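Local coordinates for protein 'Carboxyl esterase 2 (Tuber melanosporum Mel28, PDB 5MIF) that probably hydrolyses carboxylic esters, being an archaeal-like carboxylesterase of the alpha/beta hydrolase fold, at residues I132-R137 against A333-I338; P157-Q162 against S249-D254; V167-L170 against K176-V179. All blocks are in the same frame, centred on the assembly; numbering follows the deposited sequence.

From the N terminus, residues 132-137 on helix 129-139 come first, and their partner 333-338 waits until the C-terminal helix 329-345, so interaction 1 closes the longest loop. Both other contacts lie inside it. Residues 157-162 open helix 158-173 and meet 249-254 at the end of helix 241-251, closing interaction 2. Within that loop 167-170 and 176-179 form interaction 3. The three contacts are thus nested and none cross. Interactions 1 and 2 lie on opposite sides of the chain's centre, their own centres about 28 Å apart. Interactions 2 and 3 use the same helix, the second folding the loop that leads to strand 179-180 back against its later turns.

Interaction 1: residues I132-R137 against A333-I338; sequences ITNLIR and ATIELI
The flat amide of N134 meets the CG2 methyl of I335, which stands out of the amide plane, toward the flank formed by CB and ND2, and does not approach the carbonyl oxygen. CG2 of I335 lies 3.9 Å from CB of N134 and 4.0 Å from its ND2, so a single methyl spans both the aliphatic root and the nitrogen side of the asparagine. The I335 torsions explain the reach: CG2 is the branch anti to the backbone N, while CG1 turns back beside that nitrogen (chi1 -71°). OD1 of N134 is turned to NH2 of R137 in its own helix, but the modelled approach is too close to be trusted.

One turn further along the second helix, the contact becomes wholly apolar. The branch methyl CD2 of L135 touches CG2 of I338 at 3.8 Å, the two side chains meeting at a slant. The backbones come close as well, with CA of N134 and CA of E336 7.3 Å apart. The E336 carboxylate takes no direct part: its oxygens form salt bridges, OE2 to K341 and OE1 to K344 of the second subunit. OE1 of E336 remains 5.3 Å from NH1 of R137, a separation at which any attraction is probably weak, the more so as both oxygens already pair with lysines of the other chain.

Helix 329-345 therefore serves two interfaces, an internal one with helix 129-139 and an external one with the other chain. On its far flank, helix 129-139 rests through I132 and I136 on strands 90-97 and 142-147. Such a pairing, an early helix beside the C-terminal helix against one side of the central sheet, is characteristic of the alpha/beta hydrolase fold.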
loop_
_atom_site.group_PDB
_atom_site.type_symbol
_atom_site.label_atom_id
_atom_site.label_comp_id
_atom_site.label_asym_id
_atom_site.label_seq_id
_atom_site.Cartn_x
_atom_site.Cartn_y
_atom_site.Cartn_z
ATOM N N ILE A 132 -1.376 11.554 14.514
ATOM C CA ILE A 132 -0.078 12.015 14.977
ATOM C C ILE A 132 0.633 10.939 15.806
ATOM O O ILE A 132 1.836 10.701 15.647
ATOM C CB ILE A 132 -0.200 13.298 15.802
ATOM C CG1 ILE A 132 -0.678 14.450 14.924
ATOM C CG2 ILE A 132 1.135 13.677 16.404
ATOM C CD1 ILE A 132 -1.097 15.654 15.731
ATOM N N THR A 133 -0.121 10.289 16.686
ATOM C CA THR A 133 0.416 9.214 17.522
ATOM C C THR A 133 0.935 8.043 16.682
ATOM O O THR A 133 2.042 7.556 16.897
ATOM C CB THR A 133 -0.651 8.680 18.489
ATOM O OG1 THR A 133 -1.172 9.759 19.272
ATOM C CG2 THR A 133 -0.058 7.601 19.390
ATOM N N ASN A 134 0.120 7.613 15.723
ATOM C CA ASN A 134 0.494 6.569 14.783
ATOM C C ASN A 134 1.785 6.928 14.031
ATOM O O ASN A 134 2.687 6.104 13.919
ATOM C CB ASN A 134 -0.654 6.309 13.795
ATOM C CG ASN A 134 -1.738 5.429 14.382
ATOM O OD1 ASN A 134 -1.468 4.626 15.278
ATOM N ND2 ASN A 134 -2.975 5.578 13.897
ATOM N N LEU A 135 1.855 8.149 13.508
ATOM C CA LEU A 135 3.032 8.635 12.796
ATOM C C LEU A 135 4.253 8.593 13.695
ATOM O O LEU A 135 5.334 8.167 13.285
ATOM C CB LEU A 135 2.808 10.064 12.301
ATOM C CG LEU A 135 1.952 10.207 11.044
ATOM C CD1 LEU A 135 1.893 11.674 10.653
ATOM C CD2 LEU A 135 2.515 9.349 9.903
ATOM N N ILE A 136 4.092 9.069 14.921
ATOM C CA ILE A 136 5.212 9.073 15.843
ATOM C C ILE A 136 5.616 7.646 16.210
ATOM O O ILE A 136 6.808 7.336 16.248
ATOM C CB ILE A 136 4.901 9.872 17.105
ATOM C CG1 ILE A 136 4.877 11.363 16.755
ATOM C CG2 ILE A 136 5.953 9.605 18.191
ATOM C CD1 ILE A 136 4.553 12.239 17.911
ATOM N N ARG A 137 4.640 6.772 16.454
ATOM C CA ARG A 137 4.973 5.396 16.814
ATOM C C ARG A 137 5.742 4.718 15.688
ATOM O O ARG A 137 6.783 4.120 15.936
ATOM C CB ARG A 137 3.732 4.565 17.144
ATOM C CG ARG A 137 4.092 3.166 17.697
ATOM C CD ARG A 137 2.994 2.159 17.458
ATOM N NE ARG A 137 1.684 2.757 17.679
ATOM C CZ ARG A 137 0.764 2.912 16.728
ATOM N NH1 ARG A 137 1.014 2.513 15.480
ATOM N NH2 ARG A 137 -0.403 3.472 17.023
ATOM N N ALA A 333 -3.074 -0.823 7.490
ATOM C CA ALA A 333 -1.850 -1.236 6.816
ATOM C C ALA A 333 -1.163 -0.041 6.165
ATOM O O ALA A 333 0.063 0.098 6.223
ATOM C CB ALA A 333 -2.146 -2.317 5.778
ATOM N N THR A 334 -1.951 0.836 5.557
ATOM C CA THR A 334 -1.340 1.934 4.828
ATOM C C THR A 334 -0.864 3.027 5.777
ATOM O O THR A 334 0.126 3.703 5.501
ATOM C CB THR A 334 -2.299 2.503 3.778
ATOM O OG1 THR A 334 -3.456 3.007 4.425
ATOM C CG2 THR A 334 -2.729 1.388 2.832
ATOM N N ILE A 335 -1.527 3.169 6.921
ATOM C CA ILE A 335 -1.066 4.129 7.917
ATOM C C ILE A 335 0.304 3.729 8.463
ATOM O O ILE A 335 1.191 4.571 8.598
ATOM C CB ILE A 335 -2.087 4.285 9.069
ATOM C CG1 ILE A 335 -3.332 5.029 8.553
ATOM C CG2 ILE A 335 -1.487 5.077 10.226
ATOM C CD1 ILE A 335 -4.531 4.959 9.483
ATOM N N GLU A 336 0.514 2.450 8.750
ATOM C CA GLU A 336 1.843 2.071 9.219
ATOM C C GLU A 336 2.869 2.106 8.079
ATOM O O GLU A 336 4.022 2.442 8.317
ATOM C CB GLU A 336 1.819 0.706 9.917
ATOM C CG GLU A 336 0.946 -0.326 9.288
ATOM C CD GLU A 336 0.404 -1.331 10.308
ATOM O OE1 GLU A 336 0.433 -1.044 11.528
ATOM O OE2 GLU A 336 -0.070 -2.404 9.880
ATOM N N LEU A 337 2.450 1.809 6.850
ATOM C CA LEU A 337 3.335 1.968 5.689
ATOM C C LEU A 337 3.855 3.406 5.625
ATOM O O LEU A 337 5.067 3.651 5.481
ATOM C CB LEU A 337 2.609 1.618 4.381
ATOM C CG LEU A 337 3.435 1.818 3.099
ATOM C CD1 LEU A 337 4.631 0.878 3.064
ATOM C CD2 LEU A 337 2.592 1.654 1.844
ATOM N N ILE A 338 2.934 4.360 5.752
ATOM C CA ILE A 338 3.298 5.772 5.725
ATOM C C ILE A 338 4.354 6.095 6.774
ATOM O O ILE A 338 5.407 6.654 6.442
ATOM C CB ILE A 338 2.061 6.682 5.927
ATOM C CG1 ILE A 338 1.247 6.742 4.635
ATOM C CG2 ILE A 338 2.489 8.083 6.303
ATOM C CD1 ILE A 338 -0.177 7.261 4.812
#

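Interaction 2: residues P157-Q162 against S249-D254; sequences PVPNEQ and SLFTPD
F251 points its ring edge-on into the first turn of helix 158-173, where P159 and N160 receive it. The phenylalanine CG is anti to the backbone N (chi1 177°), which carries the ring away from its own helix end and puts CE1 and CZ foremost. At that rim, CG of P159 lies in the ring plane, 3.9 Å from CE1 of F251, and CD of the same proline follows at 4.1 Å from CE1.

N160 adds a polar touch. Its CG sits anti to the carbonyl carbon (chi1 -48°), and the amide is turned until it is nearly coplanar with the phenyl ring, the two planes only 18° apart. OD1 of N160 then comes within 3.3 Å of CZ of F251, near the ring plane, where the slightly positive C-H rim is probably a favourable neighbour for a carbonyl oxygen. This matters because OD1 is buried by the contact and has no hydrogen-bonding partner in the model. The other end of the amide is well engaged: ND2 donates to S198 OG and to E194 OE2, and these bonds probably fix the amide's rotation and so which end faces the phenylalanine. A leucine in its place is likely to leave S198 and E194 without their shared donor and to set bulky methyls against the ring edge where the flat amide now presents its oxygen.

F251 is held further by a ring stack with W120 and by backbone hydrogen bonding to Y156. Among its neighbours, the contact thus joins the end of helix 241-251 to the start of helix 158-173, with helix 191-206 alongside: its E194 touches F251, and its L195 packs on N160.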
loop_
_atom_site.group_PDB
_atom_site.type_symbol
_atom_site.label_atom_id
_atom_site.label_comp_id
_atom_site.label_asym_id
_atom_site.label_seq_id
_atom_site.Cartn_x
_atom_site.Cartn_y
_atom_site.Cartn_z
ATOM N N PRO A 157 -4.640 32.750 -0.232
ATOM C CA PRO A 157 -3.542 31.808 0.013
ATOM C C PRO A 157 -2.942 31.907 1.410
ATOM O O PRO A 157 -1.792 31.514 1.611
ATOM C CB PRO A 157 -2.503 32.240 -1.027
ATOM C CG PRO A 157 -2.649 33.742 -1.027
ATOM C CD PRO A 157 -4.131 34.026 -0.775
ATOM N N VAL A 158 -3.687 32.453 2.363
ATOM C CA VAL A 158 -3.121 32.695 3.678
ATOM C C VAL A 158 -2.751 31.393 4.431
ATOM O O VAL A 158 -1.650 31.307 4.974
ATOM C CB VAL A 158 -4.072 33.596 4.523
ATOM C CG1 VAL A 158 -3.606 33.688 5.968
ATOM C CG2 VAL A 158 -4.128 34.994 3.902
ATOM N N PRO A 159 -3.644 30.378 4.460
ATOM C CA PRO A 159 -3.198 29.143 5.131
ATOM C C PRO A 159 -1.959 28.521 4.448
ATOM O O PRO A 159 -1.064 28.013 5.144
ATOM C CB PRO A 159 -4.415 28.220 5.033
ATOM C CG PRO A 159 -5.611 29.180 4.888
ATOM C CD PRO A 159 -5.059 30.297 4.031
ATOM N N ASN A 160 -1.909 28.578 3.119
ATOM C CA ASN A 160 -0.743 28.127 2.376
ATOM C C ASN A 160 0.530 28.839 2.824
ATOM O O ASN A 160 1.558 28.201 3.072
ATOM C CB ASN A 160 -0.952 28.358 0.881
ATOM C CG ASN A 160 -2.301 27.846 0.403
ATOM O OD1 ASN A 160 -3.345 28.314 0.853
ATOM N ND2 ASN A 160 -2.285 26.892 -0.517
ATOM N N GLU A 161 0.458 30.166 2.915
ATOM C CA GLU A 161 1.620 30.969 3.275
ATOM C C GLU A 161 1.962 30.819 4.751
ATOM O O GLU A 161 3.127 30.938 5.130
ATOM C CB GLU A 161 1.406 32.437 2.907
ATOM C CG GLU A 161 1.287 32.692 1.393
ATOM C CD GLU A 161 2.584 32.456 0.617
ATOM O OE1 GLU A 161 3.657 32.320 1.233
ATOM O OE2 GLU A 161 2.537 32.445 -0.630
ATOM N N GLN A 162 0.954 30.578 5.587
ATOM C CA GLN A 162 1.222 30.285 6.991
ATOM C C GLN A 162 2.062 29.014 7.087
ATOM O O GLN A 162 3.074 28.979 7.786
ATOM C CB GLN A 162 -0.076 30.096 7.784
ATOM C CG GLN A 162 -0.811 31.389 8.133
ATOM C CD GLN A 162 -2.015 31.137 9.019
ATOM O OE1 GLN A 162 -2.815 30.241 8.753
ATOM N NE2 GLN A 162 -2.127 31.904 10.101
ATOM N N SER A 249 -15.580 26.883 -1.609
ATOM C CA SER A 249 -16.178 28.220 -1.655
ATOM C C SER A 249 -15.730 29.077 -0.470
ATOM O O SER A 249 -15.706 30.299 -0.573
ATOM C CB SER A 249 -17.713 28.139 -1.708
ATOM O OG SER A 249 -18.256 27.829 -0.438
ATOM N N LEU A 250 -15.375 28.450 0.651
ATOM C CA LEU A 250 -14.854 29.205 1.790
ATOM C C LEU A 250 -13.359 29.475 1.666
ATOM O O LEU A 250 -12.878 30.537 2.075
ATOM C CB LEU A 250 -15.122 28.482 3.110
ATOM C CG LEU A 250 -16.583 28.305 3.511
ATOM C CD1 LEU A 250 -16.674 27.905 4.970
ATOM C CD2 LEU A 250 -17.353 29.583 3.242
ATOM N N PHE A 251 -12.628 28.511 1.108
ATOM C CA PHE A 251 -11.173 28.600 0.998
ATOM C C PHE A 251 -10.770 29.433 -0.222
ATOM O O PHE A 251 -9.895 30.286 -0.136
ATOM C CB PHE A 251 -10.576 27.182 0.929
ATOM C CG PHE A 251 -9.090 27.144 0.734
ATOM C CD1 PHE A 251 -8.234 27.664 1.702
ATOM C CD2 PHE A 251 -8.540 26.530 -0.388
ATOM C CE1 PHE A 251 -6.858 27.609 1.542
ATOM C CE2 PHE A 251 -7.164 26.471 -0.558
ATOM C CZ PHE A 251 -6.319 27.004 0.412
ATOM N N THR A 252 -11.447 29.204 -1.343
ATOM C CA THR A 252 -11.232 29.976 -2.562
ATOM C C THR A 252 -12.573 30.539 -3.062
ATOM O O THR A 252 -13.131 30.038 -4.039
ATOM C CB THR A 252 -10.586 29.126 -3.685
ATOM O OG1 THR A 252 -11.270 27.865 -3.782
ATOM C CG2 THR A 252 -9.113 28.869 -3.398
ATOM N N PRO A 253 -13.099 31.574 -2.372
ATOM C CA PRO A 253 -14.378 32.191 -2.748
ATOM C C PRO A 253 -14.372 32.750 -4.174
ATOM O O PRO A 253 -15.411 32.768 -4.821
ATOM C CB PRO A 253 -14.553 33.311 -1.712
ATOM C CG PRO A 253 -13.194 33.522 -1.114
ATOM C CD PRO A 253 -12.536 32.182 -1.152
ATOM N N ASP A 254 -13.217 33.205 -4.650
ATOM C CA ASP A 254 -13.077 33.637 -6.037
ATOM C C ASP A 254 -12.662 32.440 -6.899
ATOM O O ASP A 254 -11.533 31.969 -6.793
ATOM C CB ASP A 254 -12.053 34.775 -6.149
ATOM C CG ASP A 254 -11.897 35.304 -7.577
ATOM O OD1 ASP A 254 -12.557 34.790 -8.501
ATOM O OD2 ASP A 254 -11.074 36.219 -7.779
#

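Interaction 3: residues V167-L170 against K176-V179; sequences VQWL and KLGV
Aromatic-aliphatic packing comes first: the six-membered end of W169 presents its edge to L177. CD1 of L177 lies near the indole plane, 3.7 Å from CH2 of W169 and 3.8 Å from its CZ3, so one methyl straddles the outer bond of the ring. The two side chains cross at about a right angle. W169 reaches this far because its CG is anti to the backbone N (chi1 -173°), which swings the indole out from the helix.

Purely aliphatic packing follows one residue on, where CD1 of L170 meets CG2 of V179 at 4.0 Å, again nearly perpendicular. The valine methyl that does the touching is the one held between its backbone N and carbonyl carbon.

Between the two contacting residues of the returning chain, the backbone of G178 adopts a positive phi of 89°, a conformation in which a side chain would press on the carbonyl oxygen before it. Two hydrogen bonds reach this turn from outside: the L177 carbonyl accepts from K96 NZ, and the backbone of G178 pairs with L109.

Strands 75-82 and 109-115 supply further apolar neighbours, L80 to both W169 and L177, and V111 to both L170 and V179. Made by methyl groups and a ring edge, the contact probably holds through shape fit and the exclusion of water and not through directional bonds.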
loop_
_atom_site.group_PDB
_atom_site.type_symbol
_atom_site.label_atom_id
_atom_site.label_comp_id
_atom_site.label_asym_id
_atom_site.label_seq_id
_atom_site.Cartn_x
_atom_site.Cartn_y
_atom_site.Cartn_z
ATOM N N VAL A 167 7.337 26.405 7.980
ATOM C CA VAL A 167 8.423 25.532 7.543
ATOM C C VAL A 167 9.745 26.299 7.488
ATOM O O VAL A 167 10.781 25.788 7.936
ATOM C CB VAL A 167 8.111 24.876 6.184
ATOM C CG1 VAL A 167 9.357 24.186 5.608
ATOM C CG2 VAL A 167 6.975 23.882 6.355
ATOM N N GLN A 168 9.712 27.528 6.974
ATOM C CA GLN A 168 10.940 28.330 6.889
ATOM C C GLN A 168 11.518 28.579 8.284
ATOM O O GLN A 168 12.740 28.590 8.469
ATOM C CB GLN A 168 10.686 29.667 6.182
ATOM C CG GLN A 168 10.121 29.557 4.763
ATOM C CD GLN A 168 10.760 28.451 3.928
ATOM O OE1 GLN A 168 11.957 28.490 3.636
ATOM N NE2 GLN A 168 9.962 27.458 3.549
ATOM N N TRP A 169 10.636 28.798 9.251
ATOM C CA TRP A 169 11.037 28.948 10.641
ATOM C C TRP A 169 11.681 27.674 11.181
ATOM O O TRP A 169 12.703 27.731 11.858
ATOM C CB TRP A 169 9.836 29.326 11.514
ATOM C CG TRP A 169 10.222 29.649 12.931
ATOM C CD1 TRP A 169 10.474 30.888 13.445
ATOM C CD2 TRP A 169 10.409 28.721 14.013
ATOM N NE1 TRP A 169 10.807 30.789 14.772
ATOM C CE2 TRP A 169 10.775 29.473 15.146
ATOM C CE3 TRP A 169 10.303 27.326 14.131
ATOM C CZ2 TRP A 169 11.031 28.884 16.387
ATOM C CZ3 TRP A 169 10.562 26.739 15.364
ATOM C CH2 TRP A 169 10.920 27.520 16.476
ATOM N N LEU A 170 11.065 26.531 10.896
ATOM C CA LEU A 170 11.580 25.238 11.334
ATOM C C LEU A 170 12.970 25.016 10.748
ATOM O O LEU A 170 13.862 24.522 11.430
ATOM C CB LEU A 170 10.633 24.108 10.924
ATOM C CG LEU A 170 11.009 22.667 11.311
ATOM C CD1 LEU A 170 11.103 22.505 12.813
ATOM C CD2 LEU A 170 10.030 21.653 10.729
ATOM N N LYS A 176 17.765 23.897 17.326
ATOM C CA LYS A 176 17.694 24.327 18.717
ATOM C C LYS A 176 16.573 23.640 19.477
ATOM O O LYS A 176 16.547 23.647 20.708
ATOM C CB LYS A 176 17.445 25.836 18.754
ATOM C CG LYS A 176 18.467 26.648 17.980
ATOM C CD LYS A 176 18.012 28.091 17.855
ATOM C CE LYS A 176 19.072 28.958 17.206
ATOM N NZ LYS A 176 18.485 30.252 16.788
ATOM N N LEU A 177 15.678 22.993 18.743
ATOM C CA LEU A 177 14.599 22.226 19.353
ATOM C C LEU A 177 14.885 20.732 19.326
ATOM O O LEU A 177 14.057 19.925 19.749
ATOM C CB LEU A 177 13.276 22.515 18.648
ATOM C CG LEU A 177 12.777 23.955 18.746
ATOM C CD1 LEU A 177 11.537 24.129 17.892
ATOM C CD2 LEU A 177 12.511 24.329 20.199
ATOM N N GLY A 178 16.049 20.363 18.803
ATOM C CA GLY A 178 16.458 18.971 18.819
ATOM C C GLY A 178 15.990 18.189 17.604
ATOM O O GLY A 178 15.909 16.967 17.654
ATOM N N VAL A 179 15.654 18.886 16.521
ATOM C CA VAL A 179 15.291 18.197 15.290
ATOM C C VAL A 179 16.250 18.604 14.192
ATOM O O VAL A 179 16.910 19.642 14.267
ATOM C CB VAL A 179 13.835 18.482 14.838
ATOM C CG1 VAL A 179 12.854 18.089 15.926
ATOM C CG2 VAL A 179 13.668 19.944 14.446
#